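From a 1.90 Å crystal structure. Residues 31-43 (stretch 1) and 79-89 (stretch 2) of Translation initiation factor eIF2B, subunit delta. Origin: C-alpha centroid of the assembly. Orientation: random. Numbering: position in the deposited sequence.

Stretch 1, residues 31-43: NVEELADAIKKLA
Stretch 2 (79-89) KAADFLASTRP

Stretch 1 is helical from Val32 to Lys40, and stretch 2 continues a helix that begins earlier in the chain and includes Lys79 to Ala85. The two axes approach to 10.2 Å and run nearly parallel, with a signed crossing angle of -19°. Register is set by two CA–CA pairs one helical turn apart: Val32 CA to Ala80 CA, 7.0 Å, and Ala36 CA to Leu84 CA, 6.2 Å.

Asn31, extended at phi/psi -152/165, caps the first helix: with chi1 at 71° (p), its OD1 accepts from Glu34 N at 2.8 Å and 156°. At the other end, Leu42 adopts positive phi (67/29) in a Schellman motif, with Ala43 N bonded to Ala38 O at 2.8 Å and Leu42 N to Ile39 O at 3.2 Å. In stretch 2 a type I turn spans Ala85 to Arg88, and Arg88, its last residue, is extended (-172/95).

No hydrogen bond crosses between the stretches; the 488 Å² buried, both sides summed, is mainly apolar packing. Val32, Leu35, Ala36 and Ile39, in an i, i+3, i+4, i+7 pattern that puts them on one side of the helix, all direct CA-to-CB toward stretch 2. Val32, at an off-well chi1 of -147°, places CG1 3.3 Å from Phe83 CD1, 3.8 Å from Leu84 CG and 4.4 Å from Ala80 CB. Phe83 (chi1 163°, t; chi2 -89°) extends its ring toward stretch 1, so that its CE1 lies 3.6 Å from Ala36 CB and its CZ 4.1 Å from Glu33 CA.

Ala36 sits where the paired CA atoms are closer, and its single methyl fits the limited space: CB is also 4.0 Å from Leu84 CD2 and 3.8 Å from Thr87 CG2. The CA-to-CB bond of Leu84 points sideways, but chi1 -91° (off) and chi2 177° (t) bring its end nearer, with CD1 4.0 Å from Leu35 CD2 (Leu35 chi1 t, chi2 p) and CD2 4.4 Å from Ile39 CD1 (Ile39 chi1 m, chi2 t).

Thr87, chi1 64° (p), combines a methyl facing Ala36 with a hydroxyl whose OG1 donates to Leu84 O at 2.8 Å in the model, although the position of that oxygen is less certain; Ile39 CG2 lies 4.1 Å from that OG1. Arg88 (p, t, p for chi1 to chi3) reaches the end of the first helix. Its NH2 is 3.4 Å from Ile39 O, but the angle is too poor for a hydrogen bond, and Leu42 CD2 approaches the guanidinium edge, 4.2 Å from NH2. Arg88 NE is buried by the contact without a polar partner.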

ATOM      1  N   ASN A  31      -8.786 -36.011  -4.571  1.00 54.08           N
ATOM      2  CA  ASN A  31      -9.427 -36.352  -3.304  1.00 53.86           C
ATOM      3  C   ASN A  31      -9.851 -35.140  -2.474  1.00 54.07           C
ATOM      4  O   ASN A  31      -9.417 -34.011  -2.716  1.00 52.19           O
ATOM      5  CB  ASN A  31      -8.535 -37.280  -2.452  1.00 53.60           C
ATOM      6  CG  ASN A  31      -7.305 -36.581  -1.879  1.00 52.68           C
ATOM      7  OD1 ASN A  31      -7.414 -35.569  -1.184  1.00 52.29           O
ATOM      8  ND2 ASN A  31      -6.128 -37.144  -2.149  1.00 52.13           N
ATOM      9  N   VAL A  32     -10.706 -35.406  -1.493  1.00 54.81           N
ATOM     10  CA  VAL A  32     -11.246 -34.395  -0.589  1.00 56.36           C
ATOM     11  C   VAL A  32     -10.187 -33.498   0.028  1.00 55.60           C
ATOM     12  O   VAL A  32     -10.294 -32.274  -0.011  1.00 55.33           O
ATOM     13  CB  VAL A  32     -11.987 -35.029   0.617  1.00 58.33           C
ATOM     14  CG1 VAL A  32     -13.140 -34.128   1.035  1.00 58.84           C
ATOM     15  CG2 VAL A  32     -12.443 -36.445   0.296  1.00 60.02           C
ATOM     16  N   GLU A  33      -9.186 -34.128   0.634  1.00 54.47           N
ATOM     17  CA  GLU A  33      -8.115 -33.410   1.304  1.00 53.76           C
ATOM     18  C   GLU A  33      -7.365 -32.440   0.400  1.00 52.13           C
ATOM     19  O   GLU A  33      -7.031 -31.332   0.825  1.00 51.72           O
ATOM     20  CB  GLU A  33      -7.139 -34.406   1.944  1.00 54.97           C
ATOM     21  CG  GLU A  33      -7.795 -35.335   2.967  1.00 57.83           C
ATOM     22  CD  GLU A  33      -6.843 -36.398   3.507  1.00 60.26           C
ATOM     23  OE1 GLU A  33      -6.255 -37.151   2.691  1.00 60.62           O
ATOM     24  OE2 GLU A  33      -6.688 -36.482   4.750  1.00 61.08           O
ATOM     25  N   GLU A  34      -7.110 -32.843  -0.840  1.00 50.69           N
ATOM     26  CA  GLU A  34      -6.393 -31.979  -1.769  1.00 50.23           C
ATOM     27  C   GLU A  34      -7.153 -30.688  -2.051  1.00 48.67           C
ATOM     28  O   GLU A  34      -6.580 -29.595  -2.037  1.00 47.88           O
ATOM     29  CB  GLU A  34      -6.128 -32.717  -3.075  1.00 51.00           C
ATOM     30  CG  GLU A  34      -5.300 -33.969  -2.879  1.00 53.62           C
ATOM     31  CD  GLU A  34      -4.771 -34.514  -4.183  1.00 53.76           C
ATOM     32  OE1 GLU A  34      -5.560 -34.634  -5.140  1.00 54.75           O
ATOM     33  OE2 GLU A  34      -3.566 -34.828  -4.247  1.00 55.63           O
ATOM     34  N   LEU A  35      -8.446 -30.820  -2.308  1.00 46.60           N
ATOM     35  CA  LEU A  35      -9.277 -29.667  -2.578  1.00 44.65           C
ATOM     36  C   LEU A  35      -9.260 -28.790  -1.340  1.00 44.85           C
ATOM     37  O   LEU A  35      -9.060 -27.576  -1.420  1.00 43.18           O
ATOM     38  CB  LEU A  35     -10.706 -30.119  -2.884  1.00 42.98           C
ATOM     39  CG  LEU A  35     -11.746 -29.045  -3.215  1.00 41.84           C
ATOM     40  CD1 LEU A  35     -11.315 -28.218  -4.435  1.00 40.32           C
ATOM     41  CD2 LEU A  35     -13.087 -29.729  -3.467  1.00 40.51           C
ATOM     42  N   ALA A  36      -9.466 -29.413  -0.184  1.00 45.35           N
ATOM     43  CA  ALA A  36      -9.476 -28.668   1.064  1.00 45.74           C
ATOM     44  C   ALA A  36      -8.188 -27.867   1.246  1.00 46.13           C
ATOM     45  O   ALA A  36      -8.231 -26.705   1.653  1.00 46.39           O
ATOM     46  CB  ALA A  36      -9.690 -29.611   2.250  1.00 45.69           C
ATOM     47  N   ASP A  37      -7.037 -28.450   0.940  1.00 46.00           N
ATOM     48  CA  ASP A  37      -5.832 -27.667   1.142  1.00 47.84           C
ATOM     49  C   ASP A  37      -5.704 -26.606   0.073  1.00 46.07           C
ATOM     50  O   ASP A  37      -5.135 -25.541   0.321  1.00 46.58           O
ATOM     51  CB  ASP A  37      -4.581 -28.544   1.173  1.00 51.30           C
ATOM     52  CG  ASP A  37      -3.488 -27.951   2.061  1.00 55.77           C
ATOM     53  OD1 ASP A  37      -3.800 -27.580   3.226  1.00 57.49           O
ATOM     54  OD2 ASP A  37      -2.321 -27.853   1.609  1.00 57.54           O
ATOM     55  N   ALA A  38      -6.241 -26.885  -1.112  1.00 43.31           N
ATOM     56  CA  ALA A  38      -6.181 -25.917  -2.199  1.00 41.97           C
ATOM     57  C   ALA A  38      -6.969 -24.694  -1.738  1.00 42.35           C
ATOM     58  O   ALA A  38      -6.563 -23.554  -1.954  1.00 42.15           O
ATOM     59  CB  ALA A  38      -6.788 -26.499  -3.453  1.00 40.80           C
ATOM     60  N   ILE A  39      -8.095 -24.958  -1.084  1.00 41.70           N
ATOM     61  CA  ILE A  39      -8.945 -23.907  -0.555  1.00 43.11           C
ATOM     62  C   ILE A  39      -8.186 -23.120   0.518  1.00 43.55           C
ATOM     63  O   ILE A  39      -8.215 -21.886   0.535  1.00 43.06           O
ATOM     64  CB  ILE A  39     -10.230 -24.516   0.056  1.00 41.35           C
ATOM     65  CG1 ILE A  39     -11.187 -24.930  -1.065  1.00 40.98           C
ATOM     66  CG2 ILE A  39     -10.898 -23.526   0.997  1.00 41.06           C
ATOM     67  CD1 ILE A  39     -12.408 -25.692  -0.557  1.00 37.29           C
ATOM     68  N   LYS A  40      -7.509 -23.844   1.408  1.00 45.00           N
ATOM     69  CA  LYS A  40      -6.740 -23.225   2.488  1.00 46.52           C
ATOM     70  C   LYS A  40      -5.595 -22.368   1.977  1.00 45.67           C
ATOM     71  O   LYS A  40      -5.365 -21.283   2.503  1.00 47.17           O
ATOM     72  CB  LYS A  40      -6.157 -24.284   3.427  1.00 48.43           C
ATOM     73  CG  LYS A  40      -7.170 -25.105   4.206  1.00 51.67           C
ATOM     74  CD  LYS A  40      -6.428 -26.123   5.076  1.00 54.28           C
ATOM     75  CE  LYS A  40      -7.360 -27.107   5.764  1.00 55.73           C
ATOM     76  NZ  LYS A  40      -6.589 -28.160   6.494  1.00 55.19           N
ATOM     77  N   LYS A  41      -4.871 -22.855   0.970  1.00 45.24           N
ATOM     78  CA  LYS A  41      -3.729 -22.117   0.408  1.00 44.77           C
ATOM     79  C   LYS A  41      -4.171 -20.981  -0.498  1.00 43.66           C
ATOM     80  O   LYS A  41      -3.331 -20.271  -1.056  1.00 42.42           O
ATOM     81  CB  LYS A  41      -2.844 -23.002  -0.474  1.00 46.83           C
ATOM     82  CG  LYS A  41      -2.416 -24.337   0.049  1.00 50.70           C
ATOM     83  CD  LYS A  41      -1.352 -24.917  -0.906  1.00 53.50           C
ATOM     84  CE  LYS A  41      -1.821 -24.942  -2.377  1.00 55.18           C
ATOM     85  NZ  LYS A  41      -0.751 -25.308  -3.374  1.00 54.98           N
ATOM     86  N   LEU A  42      -5.478 -20.835  -0.677  1.00 42.04           N
ATOM     87  CA  LEU A  42      -6.016 -19.812  -1.571  1.00 41.02           C
ATOM     88  C   LEU A  42      -5.656 -20.134  -3.025  1.00 40.45           C
ATOM     89  O   LEU A  42      -5.502 -19.231  -3.850  1.00 43.29           O
ATOM     90  CB  LEU A  42      -5.498 -18.413  -1.200  1.00 39.06           C
ATOM     91  CG  LEU A  42      -5.743 -17.927   0.238  1.00 37.72           C
ATOM     92  CD1 LEU A  42      -5.243 -16.480   0.368  1.00 37.54           C
ATOM     93  CD2 LEU A  42      -7.240 -18.007   0.591  1.00 35.73           C
ATOM     94  N   ALA A  43      -5.492 -21.416  -3.347  1.00 39.04           N
ATOM     95  CA  ALA A  43      -5.211 -21.785  -4.733  1.00 36.72           C
ATOM     96  C   ALA A  43      -6.524 -21.538  -5.494  1.00 35.83           C
ATOM     97  O   ALA A  43      -6.519 -21.267  -6.693  1.00 35.93           O
ATOM     98  CB  ALA A  43      -4.790 -23.244  -4.836  1.00 36.64           C
ATOM     99  N   LYS A  79     -20.332 -37.197   5.139  1.00 49.08           N
ATOM    100  CA  LYS A  79     -19.092 -37.022   5.878  1.00 49.45           C
ATOM    101  C   LYS A  79     -18.179 -36.043   5.136  1.00 48.29           C
ATOM    102  O   LYS A  79     -17.619 -35.123   5.741  1.00 47.26           O
ATOM    103  CB  LYS A  79     -18.382 -38.372   6.064  1.00 51.10           C
ATOM    104  CG  LYS A  79     -19.081 -39.350   7.030  1.00 54.03           C
ATOM    105  CD  LYS A  79     -18.239 -40.636   7.274  1.00 54.97           C
ATOM    106  CE  LYS A  79     -18.039 -41.448   5.988  1.00 57.16           C
ATOM    107  NZ  LYS A  79     -17.262 -42.719   6.168  1.00 58.22           N
ATOM    108  N   ALA A  80     -18.040 -36.245   3.827  1.00 46.95           N
ATOM    109  CA  ALA A  80     -17.205 -35.382   2.999  1.00 46.80           C
ATOM    110  C   ALA A  80     -17.743 -33.946   3.017  1.00 46.59           C
ATOM    111  O   ALA A  80     -16.968 -32.991   3.100  1.00 45.92           O
ATOM    112  CB  ALA A  80     -17.157 -35.916   1.566  1.00 46.06           C
ATOM    113  N   ALA A  81     -19.068 -33.807   2.946  1.00 46.32           N
ATOM    114  CA  ALA A  81     -19.719 -32.502   2.972  1.00 45.97           C
ATOM    115  C   ALA A  81     -19.346 -31.795   4.270  1.00 46.97           C
ATOM    116  O   ALA A  81     -19.025 -30.609   4.271  1.00 46.74           O
ATOM    117  CB  ALA A  81     -21.225 -32.676   2.891  1.00 45.53           C
ATOM    118  N   ASP A  82     -19.406 -32.541   5.373  1.00 48.43           N
ATOM    119  CA  ASP A  82     -19.069 -32.043   6.710  1.00 49.53           C
ATOM    120  C   ASP A  82     -17.602 -31.632   6.777  1.00 49.03           C
ATOM    121  O   ASP A  82     -17.254 -30.571   7.303  1.00 48.17           O
ATOM    122  CB  ASP A  82     -19.313 -33.135   7.764  1.00 51.51           C
ATOM    123  CG  ASP A  82     -20.772 -33.243   8.177  1.00 54.06           C
ATOM    124  OD1 ASP A  82     -21.639 -32.642   7.502  1.00 55.19           O
ATOM    125  OD2 ASP A  82     -21.054 -33.942   9.179  1.00 56.69           O
ATOM    126  N   PHE A  83     -16.742 -32.490   6.242  1.00 47.95           N
ATOM    127  CA  PHE A  83     -15.320 -32.213   6.240  1.00 47.40           C
ATOM    128  C   PHE A  83     -14.959 -30.982   5.413  1.00 47.31           C
ATOM    129  O   PHE A  83     -14.187 -30.134   5.868  1.00 46.41           O
ATOM    130  CB  PHE A  83     -14.553 -33.430   5.722  1.00 48.05           C
ATOM    131  CG  PHE A  83     -13.152 -33.119   5.293  1.00 49.34           C
ATOM    132  CD1 PHE A  83     -12.882 -32.729   3.985  1.00 49.02           C
ATOM    133  CD2 PHE A  83     -12.102 -33.195   6.200  1.00 49.91           C
ATOM    134  CE1 PHE A  83     -11.594 -32.423   3.586  1.00 49.01           C
ATOM    135  CE2 PHE A  83     -10.806 -32.890   5.804  1.00 49.74           C
ATOM    136  CZ  PHE A  83     -10.553 -32.504   4.496  1.00 49.03           C
ATOM    137  N   LEU A  84     -15.504 -30.882   4.201  1.00 46.85           N
ATOM    138  CA  LEU A  84     -15.182 -29.744   3.345  1.00 46.99           C
ATOM    139  C   LEU A  84     -15.704 -28.420   3.869  1.00 46.13           C
ATOM    140  O   LEU A  84     -15.001 -27.414   3.805  1.00 46.45           O
ATOM    141  CB  LEU A  84     -15.689 -29.961   1.914  1.00 48.23           C
ATOM    142  CG  LEU A  84     -14.695 -30.638   0.963  1.00 49.53           C
ATOM    143  CD1 LEU A  84     -15.343 -30.871  -0.394  1.00 50.11           C
ATOM    144  CD2 LEU A  84     -13.459 -29.768   0.819  1.00 50.24           C
ATOM    145  N   ALA A  85     -16.926 -28.410   4.389  1.00 45.90           N
ATOM    146  CA  ALA A  85     -17.493 -27.175   4.911  1.00 46.45           C
ATOM    147  C   ALA A  85     -16.694 -26.684   6.125  1.00 47.20           C
ATOM    148  O   ALA A  85     -16.576 -25.476   6.355  1.00 45.87           O
ATOM    149  CB  ALA A  85     -18.963 -27.379   5.274  1.00 45.66           C
ATOM    150  N   SER A  86     -16.133 -27.625   6.880  1.00 49.34           N
ATOM    151  CA  SER A  86     -15.344 -27.288   8.057  1.00 51.34           C
ATOM    152  C   SER A  86     -14.044 -26.555   7.692  1.00 53.23           C
ATOM    153  O   SER A  86     -13.407 -25.952   8.557  1.00 54.34           O
ATOM    154  CB  SER A  86     -15.033 -28.548   8.880  1.00 50.80           C
ATOM    155  OG  SER A  86     -14.060 -29.377   8.263  1.00 50.09           O
ATOM    156  N   THR A  87     -13.651 -26.590   6.421  1.00 54.11           N
ATOM    157  CA  THR A  87     -12.430 -25.896   6.028  1.00 55.97           C
ATOM    158  C   THR A  87     -12.603 -24.445   6.458  1.00 56.75           C
ATOM    159  O   THR A  87     -11.637 -23.740   6.756  1.00 57.23           O
ATOM    160  CB  THR A  87     -12.204 -25.960   4.511  1.00 57.12           C
ATOM    161  OG1 THR A  87     -13.264 -25.266   3.845  1.00 58.92           O
ATOM    162  CG2 THR A  87     -12.172 -27.418   4.038  1.00 56.90           C
ATOM    163  N   ARG A  88     -13.855 -24.009   6.479  1.00 57.06           N
ATOM    164  CA  ARG A  88     -14.222 -22.667   6.915  1.00 57.41           C
ATOM    165  C   ARG A  88     -15.747 -22.630   6.990  1.00 57.00           C
ATOM    166  O   ARG A  88     -16.433 -22.404   5.988  1.00 56.59           O
ATOM    167  CB  ARG A  88     -13.665 -21.599   5.968  1.00 58.75           C
ATOM    168  CG  ARG A  88     -14.194 -21.596   4.559  1.00 60.40           C
ATOM    169  CD  ARG A  88     -13.531 -20.472   3.770  1.00 62.19           C
ATOM    170  NE  ARG A  88     -12.099 -20.697   3.586  1.00 63.35           N
ATOM    171  CZ  ARG A  88     -11.266 -19.820   3.032  1.00 63.92           C
ATOM    172  NH1 ARG A  88     -11.715 -18.644   2.609  1.00 64.71           N
ATOM    173  NH2 ARG A  88      -9.984 -20.125   2.880  1.00 64.36           N
ATOM    174  N   PRO A  89     -16.292 -22.871   8.196  1.00 56.10           N
ATOM    175  CA  PRO A  89     -17.720 -22.911   8.543  1.00 56.09           C
ATOM    176  C   PRO A  89     -18.488 -21.664   8.151  1.00 55.16           C
ATOM    177  O   PRO A  89     -19.691 -21.717   7.909  1.00 55.43           O
ATOM    178  CB  PRO A  89     -17.706 -23.110  10.065  1.00 55.79           C
ATOM    179  CG  PRO A  89     -16.373 -23.758  10.326  1.00 56.91           C
ATOM    180  CD  PRO A  89     -15.470 -22.981   9.413  1.00 56.37           C
TER